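Local coordinates for protein purine phosphoribosyltransferase (Pyrococcus horikoshii, PDB 1VDM) that probably transfers phosphoribosyl groups to or from purine bases, at residues 101-104 against 105-109; 4-7 against 8-12; 17-20 against 21-25. All coordinates share one frame; numbering follows the deposited sequence.

Contact 1: 101-104 against 105-109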
ATOM      1  N   VAL G 101     -23.254 -38.648  23.354  1.00 52.33           N
ATOM      2  CA  VAL G 101     -24.433 -37.797  23.431  1.00 53.03           C
ATOM      3  C   VAL G 101     -24.717 -37.192  22.055  1.00 54.42           C
ATOM      4  O   VAL G 101     -25.868 -37.101  21.627  1.00 55.03           O
ATOM      5  CB  VAL G 101     -24.231 -36.650  24.430  1.00 53.59           C
ATOM      6  CG1 VAL G 101     -25.482 -35.787  24.487  1.00 54.42           C
ATOM      7  CG2 VAL G 101     -23.910 -37.208  25.804  1.00 54.69           C
ATOM      8  N   VAL G 102     -23.655 -36.779  21.365  1.00 53.97           N
ATOM      9  CA  VAL G 102     -23.785 -36.176  20.039  1.00 51.86           C
ATOM     10  C   VAL G 102     -24.238 -37.178  18.979  1.00 51.70           C
ATOM     11  O   VAL G 102     -24.971 -36.817  18.062  1.00 51.85           O
ATOM     12  CB  VAL G 102     -22.452 -35.526  19.586  1.00 49.80           C
ATOM     13  CG1 VAL G 102     -22.596 -34.944  18.199  1.00 48.01           C
ATOM     14  CG2 VAL G 102     -22.057 -34.443  20.558  1.00 49.28           C
ATOM     15  N   ILE G 103     -23.810 -38.431  19.095  1.00 51.02           N
ATOM     16  CA  ILE G 103     -24.211 -39.436  18.121  1.00 52.15           C
ATOM     17  C   ILE G 103     -25.696 -39.739  18.262  1.00 54.13           C
ATOM     18  O   ILE G 103     -26.332 -40.214  17.326  1.00 54.99           O
ATOM     19  CB  ILE G 103     -23.406 -40.736  18.286  1.00 50.31           C
ATOM     20  CG1 ILE G 103     -21.921 -40.445  18.076  1.00 50.09           C
ATOM     21  CG2 ILE G 103     -23.871 -41.775  17.279  1.00 48.44           C
ATOM     22  CD1 ILE G 103     -21.033 -41.653  18.230  1.00 49.24           C
ATOM     23  N   GLU G 104     -26.252 -39.450  19.434  1.00 57.39           N
ATOM     24  CA  GLU G 104     -27.670 -39.691  19.685  1.00 60.18           C
ATOM     25  C   GLU G 104     -28.538 -38.551  19.164  1.00 60.48           C
ATOM     26  O   GLU G 104     -29.701 -38.753  18.820  1.00 61.46           O
ATOM     27  CB  GLU G 104     -27.923 -39.894  21.184  1.00 61.48           C
ATOM     28  CG  GLU G 104     -27.609 -41.297  21.677  1.00 65.39           C
ATOM     29  CD  GLU G 104     -28.642 -42.322  21.228  1.00 68.14           C
ATOM     30  OE1 GLU G 104     -28.382 -43.537  21.379  1.00 69.69           O
ATOM     31  OE2 GLU G 104     -29.717 -41.913  20.731  1.00 68.10           O
ATOM     32  N   GLU G 105     -27.979 -37.350  19.122  1.00 60.50           N
ATOM     33  CA  GLU G 105     -28.725 -36.207  18.617  1.00 62.54           C
ATOM     34  C   GLU G 105     -28.711 -36.247  17.086  1.00 62.38           C
ATOM     35  O   GLU G 105     -29.622 -35.739  16.426  1.00 62.41           O
ATOM     36  CB  GLU G 105     -28.099 -34.905  19.125  1.00 63.88           C
ATOM     37  CG  GLU G 105     -28.140 -34.751  20.639  1.00 66.49           C
ATOM     38  CD  GLU G 105     -29.549 -34.837  21.193  1.00 68.75           C
ATOM     39  OE1 GLU G 105     -30.401 -34.014  20.788  1.00 70.51           O
ATOM     40  OE2 GLU G 105     -29.807 -35.729  22.031  1.00 69.72           O
ATOM     41  N   VAL G 106     -27.674 -36.871  16.533  1.00 61.90           N
ATOM     42  CA  VAL G 106     -27.530 -36.994  15.093  1.00 61.98           C
ATOM     43  C   VAL G 106     -28.433 -38.090  14.536  1.00 62.39           C
ATOM     44  O   VAL G 106     -28.855 -38.025  13.383  1.00 62.85           O
ATOM     45  CB  VAL G 106     -26.078 -37.297  14.709  1.00 60.90           C
ATOM     46  CG1 VAL G 106     -25.956 -37.439  13.209  1.00 59.37           C
ATOM     47  CG2 VAL G 106     -25.180 -36.184  15.203  1.00 60.28           C
ATOM     48  N   LYS G 107     -28.725 -39.098  15.350  1.00 62.32           N
ATOM     49  CA  LYS G 107     -29.600 -40.177  14.913  1.00 62.08           C
ATOM     50  C   LYS G 107     -31.054 -39.739  15.038  1.00 61.89           C
ATOM     51  O   LYS G 107     -31.892 -40.120  14.225  1.00 61.06           O
ATOM     52  CB  LYS G 107     -29.368 -41.439  15.744  1.00 62.53           C
ATOM     53  CG  LYS G 107     -28.022 -42.100  15.508  1.00 62.56           C
ATOM     54  CD  LYS G 107     -27.939 -43.452  16.192  1.00 62.85           C
ATOM     55  CE  LYS G 107     -26.602 -44.115  15.909  1.00 64.59           C
ATOM     56  NZ  LYS G 107     -26.510 -45.495  16.467  1.00 65.61           N
ATOM     57  N   LYS G 108     -31.345 -38.931  16.056  1.00 62.11           N
ATOM     58  CA  LYS G 108     -32.702 -38.439  16.275  1.00 62.65           C
ATOM     59  C   LYS G 108     -33.146 -37.591  15.094  1.00 63.46           C
ATOM     60  O   LYS G 108     -34.343 -37.376  14.891  1.00 64.55           O
ATOM     61  CB  LYS G 108     -32.784 -37.584  17.542  1.00 63.25           C
ATOM     62  CG  LYS G 108     -32.640 -38.327  18.861  1.00 64.78           C
ATOM     63  CD  LYS G 108     -32.800 -37.338  20.008  1.00 66.44           C
ATOM     64  CE  LYS G 108     -32.584 -37.971  21.370  1.00 67.74           C
ATOM     65  NZ  LYS G 108     -32.628 -36.931  22.443  1.00 67.46           N
ATOM     66  N   LEU G 109     -32.174 -37.100  14.328  1.00 63.69           N
ATOM     67  CA  LEU G 109     -32.457 -36.268  13.161  1.00 63.70           C
ATOM     68  C   LEU G 109     -32.460 -37.091  11.873  1.00 63.19           C
ATOM     69  O   LEU G 109     -32.590 -36.549  10.775  1.00 62.51           O
ATOM     70  CB  LEU G 109     -31.439 -35.123  13.068  1.00 63.62           C
ATOM     71  CG  LEU G 109     -31.506 -34.084  14.193  1.00 63.36           C
ATOM     72  CD1 LEU G 109     -30.439 -33.013  13.988  1.00 62.44           C
ATOM     73  CD2 LEU G 109     -32.891 -33.457  14.220  1.00 62.70           C
TER
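Val102 and Val106, one helical turn apart, meet through single methyl branches: CG1 of Val102 lies 4.1 Å from CG2 of Val106, and the two side chains cross at a slant. In Val106 the CG2 branch stands beside the backbone N, with CG1 anti to that N (chi1 179°), which turns CG2 back over the preceding turn. Ile103 and Lys107 lie alongside each other, pointing the same way, with CG2 of Ile103 3.8 Å from CE of Lys107.

Backbone bonds of the i to i+4 kind carry the turn. Val106 N donates to Val102 O at 3.1 Å and Lys108 N to Glu104 O at 3.2 Å, the latter from above the carbonyl plane, 41° out of it. Glu105 N reaches Val101 O at 3.3 Å and also makes a weak i to i+3 bond to Val102 O; Lys107 N to Ile103 O is also weak.

The charged interaction is the salt bridge between Lys108 NZ and Glu105 OE2, 3.1 Å long, met on the syn side of the carboxylate. Glu105 bends at chi2 (-57°), whereas the lysine chain is extended beyond CG.

In the type I phosphoribosyltransferase fold this helix, 97-107, follows strand 85-90 and the loop that carries the family's PRPP-binding motif; the contact lies toward its far end, packed on the central sheet. Val102 rests on Ile56 and Val58 of strand 53-61 and on Ile88 of strand 85-90, Val106 on Val86, Ile88 and Ile114, and Ile103 on Ile116 of strand 113-118.

Contact 2: 4-7 against 8-12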
ATOM      1  N   VAL G   4       0.612 -32.282  26.767  1.00 40.41           N
ATOM      2  CA  VAL G   4       1.010 -32.202  25.363  1.00 38.16           C
ATOM      3  C   VAL G   4       0.525 -30.879  24.771  1.00 37.20           C
ATOM      4  O   VAL G   4      -0.681 -30.621  24.699  1.00 37.76           O
ATOM      5  CB  VAL G   4       0.439 -33.383  24.532  1.00 38.24           C
ATOM      6  CG1 VAL G   4       0.614 -33.121  23.034  1.00 36.91           C
ATOM      7  CG2 VAL G   4       1.153 -34.650  24.907  1.00 35.36           C
ATOM      8  N   TYR G   5       1.480 -30.044  24.365  1.00 35.79           N
ATOM      9  CA  TYR G   5       1.166 -28.737  23.781  1.00 34.40           C
ATOM     10  C   TYR G   5       1.234 -28.744  22.258  1.00 33.03           C
ATOM     11  O   TYR G   5       2.293 -28.537  21.676  1.00 34.24           O
ATOM     12  CB  TYR G   5       2.117 -27.653  24.314  1.00 32.49           C
ATOM     13  CG  TYR G   5       2.042 -27.465  25.800  1.00 32.80           C
ATOM     14  CD1 TYR G   5       2.694 -28.349  26.667  1.00 32.51           C
ATOM     15  CD2 TYR G   5       1.282 -26.433  26.351  1.00 32.81           C
ATOM     16  CE1 TYR G   5       2.587 -28.210  28.047  1.00 34.90           C
ATOM     17  CE2 TYR G   5       1.166 -26.286  27.730  1.00 34.49           C
ATOM     18  CZ  TYR G   5       1.819 -27.179  28.571  1.00 36.48           C
ATOM     19  OH  TYR G   5       1.686 -27.058  29.930  1.00 40.07           O
ATOM     20  N   LEU G   6       0.094 -28.974  21.627  1.00 31.11           N
ATOM     21  CA  LEU G   6      -0.045 -28.988  20.171  1.00 28.67           C
ATOM     22  C   LEU G   6       0.103 -27.587  19.561  1.00 28.53           C
ATOM     23  O   LEU G   6      -0.595 -26.648  19.922  1.00 25.46           O
ATOM     24  CB  LEU G   6      -1.420 -29.563  19.828  1.00 27.76           C
ATOM     25  CG  LEU G   6      -1.432 -31.094  19.835  1.00 27.76           C
ATOM     26  CD1 LEU G   6      -2.695 -31.668  19.189  1.00 27.76           C
ATOM     27  CD2 LEU G   6      -0.251 -31.700  19.079  1.00 27.76           C
ATOM     28  N   THR G   7       1.013 -27.415  18.597  1.00 27.38           N
ATOM     29  CA  THR G   7       1.185 -26.121  17.907  1.00 26.03           C
ATOM     30  C   THR G   7       0.090 -25.929  16.856  1.00 25.37           C
ATOM     31  O   THR G   7      -0.611 -26.879  16.501  1.00 27.14           O
ATOM     32  CB  THR G   7       2.511 -26.034  17.147  1.00 22.59           C
ATOM     33  OG1 THR G   7       2.467 -26.916  16.022  1.00 21.65           O
ATOM     34  CG2 THR G   7       3.662 -26.393  18.036  1.00 21.74           C
ATOM     35  N   TRP G   8      -0.060 -24.703  16.359  1.00 25.26           N
ATOM     36  CA  TRP G   8      -1.069 -24.443  15.324  1.00 23.53           C
ATOM     37  C   TRP G   8      -0.685 -25.157  14.024  1.00 22.97           C
ATOM     38  O   TRP G   8      -1.557 -25.619  13.301  1.00 23.55           O
ATOM     39  CB  TRP G   8      -1.232 -22.937  15.056  1.00 21.92           C
ATOM     40  CG  TRP G   8      -2.203 -22.244  15.958  1.00 21.26           C
ATOM     41  CD1 TRP G   8      -1.908 -21.313  16.913  1.00 22.95           C
ATOM     42  CD2 TRP G   8      -3.623 -22.424  16.000  1.00 21.11           C
ATOM     43  NE1 TRP G   8      -3.053 -20.905  17.548  1.00 22.91           N
ATOM     44  CE2 TRP G   8      -4.122 -21.568  17.010  1.00 22.55           C
ATOM     45  CE3 TRP G   8      -4.524 -23.223  15.286  1.00 21.78           C
ATOM     46  CZ2 TRP G   8      -5.480 -21.490  17.327  1.00 21.67           C
ATOM     47  CZ3 TRP G   8      -5.878 -23.148  15.602  1.00 21.19           C
ATOM     48  CH2 TRP G   8      -6.342 -22.285  16.617  1.00 22.30           C
ATOM     49  N   TRP G   9       0.614 -25.249  13.739  1.00 21.23           N
ATOM     50  CA  TRP G   9       1.053 -25.924  12.524  1.00 23.55           C
ATOM     51  C   TRP G   9       0.716 -27.414  12.651  1.00 25.39           C
ATOM     52  O   TRP G   9       0.354 -28.060  11.652  1.00 26.21           O
ATOM     53  CB  TRP G   9       2.558 -25.734  12.280  1.00 21.57           C
ATOM     54  CG  TRP G   9       3.079 -26.254  10.937  1.00 24.54           C
ATOM     55  CD1 TRP G   9       4.321 -26.766  10.697  1.00 25.69           C
ATOM     56  CD2 TRP G   9       2.380 -26.302   9.671  1.00 22.70           C
ATOM     57  NE1 TRP G   9       4.442 -27.136   9.376  1.00 25.37           N
ATOM     58  CE2 TRP G   9       3.268 -26.865   8.725  1.00 23.25           C
ATOM     59  CE3 TRP G   9       1.094 -25.928   9.251  1.00 23.09           C
ATOM     60  CZ2 TRP G   9       2.914 -27.067   7.384  1.00 20.70           C
ATOM     61  CZ3 TRP G   9       0.741 -26.131   7.925  1.00 21.72           C
ATOM     62  CH2 TRP G   9       1.653 -26.698   7.003  1.00 22.46           C
ATOM     63  N   GLN G  10       0.820 -27.953  13.871  1.00 24.04           N
ATOM     64  CA  GLN G  10       0.475 -29.346  14.101  1.00 25.68           C
ATOM     65  C   GLN G  10      -1.011 -29.523  13.855  1.00 26.90           C
ATOM     66  O   GLN G  10      -1.435 -30.528  13.289  1.00 26.35           O
ATOM     67  CB  GLN G  10       0.812 -29.788  15.535  1.00 26.23           C
ATOM     68  CG  GLN G  10       2.285 -30.112  15.766  1.00 28.39           C
ATOM     69  CD  GLN G  10       2.576 -30.524  17.197  1.00 28.37           C
ATOM     70  OE1 GLN G  10       2.312 -29.768  18.135  1.00 30.38           O
ATOM     71  NE2 GLN G  10       3.126 -31.730  17.373  1.00 25.27           N
ATOM     72  N   VAL G  11      -1.814 -28.550  14.269  1.00 26.30           N
ATOM     73  CA  VAL G  11      -3.250 -28.660  14.059  1.00 27.62           C
ATOM     74  C   VAL G  11      -3.627 -28.475  12.581  1.00 29.04           C
ATOM     75  O   VAL G  11      -4.535 -29.143  12.078  1.00 30.20           O
ATOM     76  CB  VAL G  11      -4.029 -27.647  14.945  1.00 28.16           C
ATOM     77  CG1 VAL G  11      -5.507 -27.656  14.585  1.00 25.32           C
ATOM     78  CG2 VAL G  11      -3.863 -28.023  16.411  1.00 24.46           C
ATOM     79  N   ASP G  12      -2.931 -27.582  11.880  1.00 28.94           N
ATOM     80  CA  ASP G  12      -3.219 -27.364  10.464  1.00 29.90           C
ATOM     81  C   ASP G  12      -2.876 -28.619   9.653  1.00 29.27           C
ATOM     82  O   ASP G  12      -3.691 -29.099   8.866  1.00 30.42           O
ATOM     83  CB  ASP G  12      -2.446 -26.154   9.917  1.00 31.70           C
ATOM     84  CG  ASP G  12      -3.290 -24.882   9.885  1.00 33.51           C
ATOM     85  OD1 ASP G  12      -4.526 -24.976   9.724  1.00 34.93           O
ATOM     86  OD2 ASP G  12      -2.711 -23.784  10.001  1.00 38.47           O
TER
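Gln10 lays its carboxamide across the side chain of Leu6 at about a right angle, the leucine methyl CD2 resting 3.6 Å from Gln10 CD. From there the amide oxygen turns to the backbone of the next residue: Thr7 N donates to Gln10 OE1 at 2.7 Å, with an N-H...O angle of 165°. The donor lies in the carbonyl plane, on a lone pair, which gives the amide a definite rotation. The glutamine chain beyond CG is extended (chi2 179°), carrying OE1 back to the N-H of the N-cap residue.

The bond is returned in the opposite sense. Gln10 N donates to Thr7 OG1 at 2.9 Å, and the threonine hydroxyl also lies against Gln10 CG. OG1 sits between the backbone N and the carbonyl carbon of its own residue (chi1 70°), facing the first turn of the helix. Together the two bonds make a capping box, with Thr7 as N-cap of helix 8-23 where the chain leaves strand 3-5. With an alanine here instead of Gln10, Thr7 N would probably lose its acceptor and a gap would open beside Leu6 CD2.

Thr7 O takes up the regular helical pattern by accepting from Val11 N at 3.0 Å, while Val11 CG2 lies 3.4 Å from the same oxygen. Leu6 adds a looser apolar touch, its CB being 4.5 Å from Val11 CG2. On the flank of the cap, Gln10 packs on Tyr5 of the third subunit, while the Trp9 indole donates through NE1 to Pro143 O of that subunit and its ring meets Trp8 there.

Contact 3: 17-20 against 21-25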
ATOM      1  N   ALA G  17      -4.634 -33.497   6.699  1.00 35.67           N
ATOM      2  CA  ALA G  17      -4.571 -34.948   6.546  1.00 34.83           C
ATOM      3  C   ALA G  17      -5.974 -35.546   6.647  1.00 35.10           C
ATOM      4  O   ALA G  17      -6.359 -36.407   5.861  1.00 34.86           O
ATOM      5  CB  ALA G  17      -3.664 -35.544   7.616  1.00 31.57           C
ATOM      6  N   LEU G  18      -6.740 -35.080   7.621  1.00 36.69           N
ATOM      7  CA  LEU G  18      -8.092 -35.567   7.808  1.00 37.63           C
ATOM      8  C   LEU G  18      -8.921 -35.247   6.575  1.00 39.38           C
ATOM      9  O   LEU G  18      -9.680 -36.084   6.097  1.00 39.83           O
ATOM     10  CB  LEU G  18      -8.716 -34.921   9.053  1.00 37.12           C
ATOM     11  CG  LEU G  18      -8.033 -35.305  10.370  1.00 38.88           C
ATOM     12  CD1 LEU G  18      -8.451 -34.356  11.493  1.00 39.20           C
ATOM     13  CD2 LEU G  18      -8.390 -36.746  10.717  1.00 39.47           C
ATOM     14  N   ALA G  19      -8.774 -34.029   6.063  1.00 41.06           N
ATOM     15  CA  ALA G  19      -9.509 -33.592   4.879  1.00 41.70           C
ATOM     16  C   ALA G  19      -9.352 -34.567   3.722  1.00 43.61           C
ATOM     17  O   ALA G  19     -10.342 -35.015   3.154  1.00 45.18           O
ATOM     18  CB  ALA G  19      -9.042 -32.212   4.450  1.00 41.22           C
ATOM     19  N   GLU G  20      -8.114 -34.900   3.376  1.00 45.76           N
ATOM     20  CA  GLU G  20      -7.873 -35.820   2.271  1.00 49.40           C
ATOM     21  C   GLU G  20      -8.637 -37.130   2.459  1.00 50.11           C
ATOM     22  O   GLU G  20      -9.159 -37.698   1.492  1.00 51.29           O
ATOM     23  CB  GLU G  20      -6.371 -36.098   2.115  1.00 52.37           C
ATOM     24  CG  GLU G  20      -6.002 -36.864   0.824  1.00 57.21           C
ATOM     25  CD  GLU G  20      -6.534 -36.194  -0.457  1.00 60.68           C
ATOM     26  OE1 GLU G  20      -6.225 -35.001  -0.687  1.00 63.24           O
ATOM     27  OE2 GLU G  20      -7.260 -36.858  -1.235  1.00 60.03           O
ATOM     28  N   LYS G  21      -8.710 -37.599   3.704  1.00 50.05           N
ATOM     29  CA  LYS G  21      -9.417 -38.834   4.025  1.00 49.71           C
ATOM     30  C   LYS G  21     -10.927 -38.633   3.981  1.00 49.20           C
ATOM     31  O   LYS G  21     -11.659 -39.504   3.517  1.00 49.46           O
ATOM     32  CB  LYS G  21      -9.000 -39.341   5.409  1.00 49.91           C
ATOM     33  CG  LYS G  21      -8.243 -40.653   5.386  1.00 51.44           C
ATOM     34  CD  LYS G  21      -6.977 -40.552   4.550  1.00 54.00           C
ATOM     35  CE  LYS G  21      -6.332 -41.917   4.354  1.00 55.50           C
ATOM     36  NZ  LYS G  21      -5.078 -41.835   3.552  1.00 56.59           N
ATOM     37  N   LEU G  22     -11.396 -37.490   4.469  1.00 48.44           N
ATOM     38  CA  LEU G  22     -12.827 -37.214   4.454  1.00 48.89           C
ATOM     39  C   LEU G  22     -13.336 -37.000   3.026  1.00 50.51           C
ATOM     40  O   LEU G  22     -14.535 -37.097   2.768  1.00 49.45           O
ATOM     41  CB  LEU G  22     -13.151 -35.985   5.313  1.00 47.58           C
ATOM     42  CG  LEU G  22     -13.124 -36.148   6.837  1.00 47.74           C
ATOM     43  CD1 LEU G  22     -13.433 -34.815   7.519  1.00 43.73           C
ATOM     44  CD2 LEU G  22     -14.144 -37.202   7.240  1.00 45.59           C
ATOM     45  N   ARG G  23     -12.423 -36.708   2.101  1.00 52.51           N
ATOM     46  CA  ARG G  23     -12.801 -36.494   0.705  1.00 54.50           C
ATOM     47  C   ARG G  23     -13.360 -37.774   0.097  1.00 55.97           C
ATOM     48  O   ARG G  23     -14.266 -37.731  -0.735  1.00 56.62           O
ATOM     49  CB  ARG G  23     -11.605 -36.003  -0.121  1.00 54.37           C
ATOM     50  CG  ARG G  23     -11.229 -34.549   0.152  1.00 54.76           C
ATOM     51  CD  ARG G  23     -10.687 -33.843  -1.086  1.00 54.21           C
ATOM     52  NE  ARG G  23     -10.520 -32.407  -0.850  1.00 55.55           N
ATOM     53  CZ  ARG G  23      -9.500 -31.863  -0.188  1.00 54.35           C
ATOM     54  NH1 ARG G  23      -8.533 -32.627   0.309  1.00 51.61           N
ATOM     55  NH2 ARG G  23      -9.455 -30.551  -0.014  1.00 55.03           N
ATOM     56  N   GLU G  24     -12.821 -38.911   0.525  1.00 57.30           N
ATOM     57  CA  GLU G  24     -13.272 -40.209   0.039  1.00 58.99           C
ATOM     58  C   GLU G  24     -14.648 -40.551   0.623  1.00 58.75           C
ATOM     59  O   GLU G  24     -15.366 -41.397   0.089  1.00 58.92           O
ATOM     60  CB  GLU G  24     -12.258 -41.288   0.425  1.00 60.85           C
ATOM     61  CG  GLU G  24     -10.819 -40.933   0.056  1.00 64.87           C
ATOM     62  CD  GLU G  24      -9.807 -41.980   0.508  1.00 67.30           C
ATOM     63  OE1 GLU G  24      -9.753 -42.283   1.723  1.00 68.69           O
ATOM     64  OE2 GLU G  24      -9.058 -42.496  -0.351  1.00 68.74           O
ATOM     65  N   TYR G  25     -15.012 -39.881   1.716  1.00 57.69           N
ATOM     66  CA  TYR G  25     -16.294 -40.111   2.381  1.00 56.25           C
ATOM     67  C   TYR G  25     -17.396 -39.157   1.902  1.00 56.03           C
ATOM     68  O   TYR G  25     -18.581 -39.452   2.042  1.00 56.41           O
ATOM     69  CB  TYR G  25     -16.111 -39.995   3.900  1.00 55.91           C
ATOM     70  CG  TYR G  25     -17.396 -40.064   4.693  1.00 56.52           C
ATOM     71  CD1 TYR G  25     -18.242 -41.172   4.600  1.00 55.94           C
ATOM     72  CD2 TYR G  25     -17.779 -39.009   5.527  1.00 56.31           C
ATOM     73  CE1 TYR G  25     -19.439 -41.229   5.314  1.00 55.21           C
ATOM     74  CE2 TYR G  25     -18.971 -39.056   6.248  1.00 56.83           C
ATOM     75  CZ  TYR G  25     -19.797 -40.170   6.136  1.00 55.83           C
ATOM     76  OH  TYR G  25     -20.979 -40.217   6.843  1.00 54.15           O
TER
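Glu20 and Arg23 approach each other at about a right angle, one turn apart on the helix, and their charged ends form a salt bridge: OE1 of Glu20 lies 3.5 Å from NH1 of Arg23. The carboxylate and guanidinium planes are inclined by 36°, and a single oxygen-nitrogen pair makes the approach, so the two groups do not meet as a flat, doubly bonded pair. Glu20 starts with CG anti to the backbone N (chi1 -170°) and then bends at chi2, which turns the carboxylate toward the arginine. Arg23 runs back along the helix, its CG 3.2 Å from Ala19 O and its NH1 4.2 Å from Ala19 CB. The stronger polar partner of Glu20 is Arg23 of the second subunit, whose NH2 forms a salt bridge with OE1; this oxygen is therefore shared between an arginine of its own chain and one across the interface, an arrangement that probably favours the ionised carboxylate.

Leu22 is oriented differently: its CB and CG lie against Leu18 O, CG being 3.5 Å from that oxygen. In the backbone, Leu22 N donates to Leu18 O at 2.8 Å and Arg23 N to Ala19 O at 2.9 Å, both nearly end-on to the carbonyl, with C=O...N angles of 165°. The bond from Lys21 N to Ala17 O is weak.

The turn belongs to the C-terminal part of helix 8-23, which lies against helix 38-47 through Ala19 on Leu44 and Ile47, and Leu22 on Leu44. Leu22 also reaches Val87 of strand 85-90, and Tyr25 bonds through OH to Val86 O of the same strand.

In the fold
Contacts 2 and 3 lie on the same helix, 8-23, one at its capped start and the other near its far end, with centres about 19 Å apart and nearest atoms about 5 Å apart. Both touch the third subunit, so this helix contributes to the assembly at either end. Contact 1 belongs to helix 97-107; its centre is about 29 Å from that of contact 2, on the opposite side of the chain's centre, and about 22 Å from that of contact 3. Strand 85-90 connects contacts 1 and 3: Val86 touches Val106 and accepts from Tyr25. The loop between this strand and helix 97-107 carries the PRPP-binding motif of the family, and contact 1 lies toward the far end of that helix.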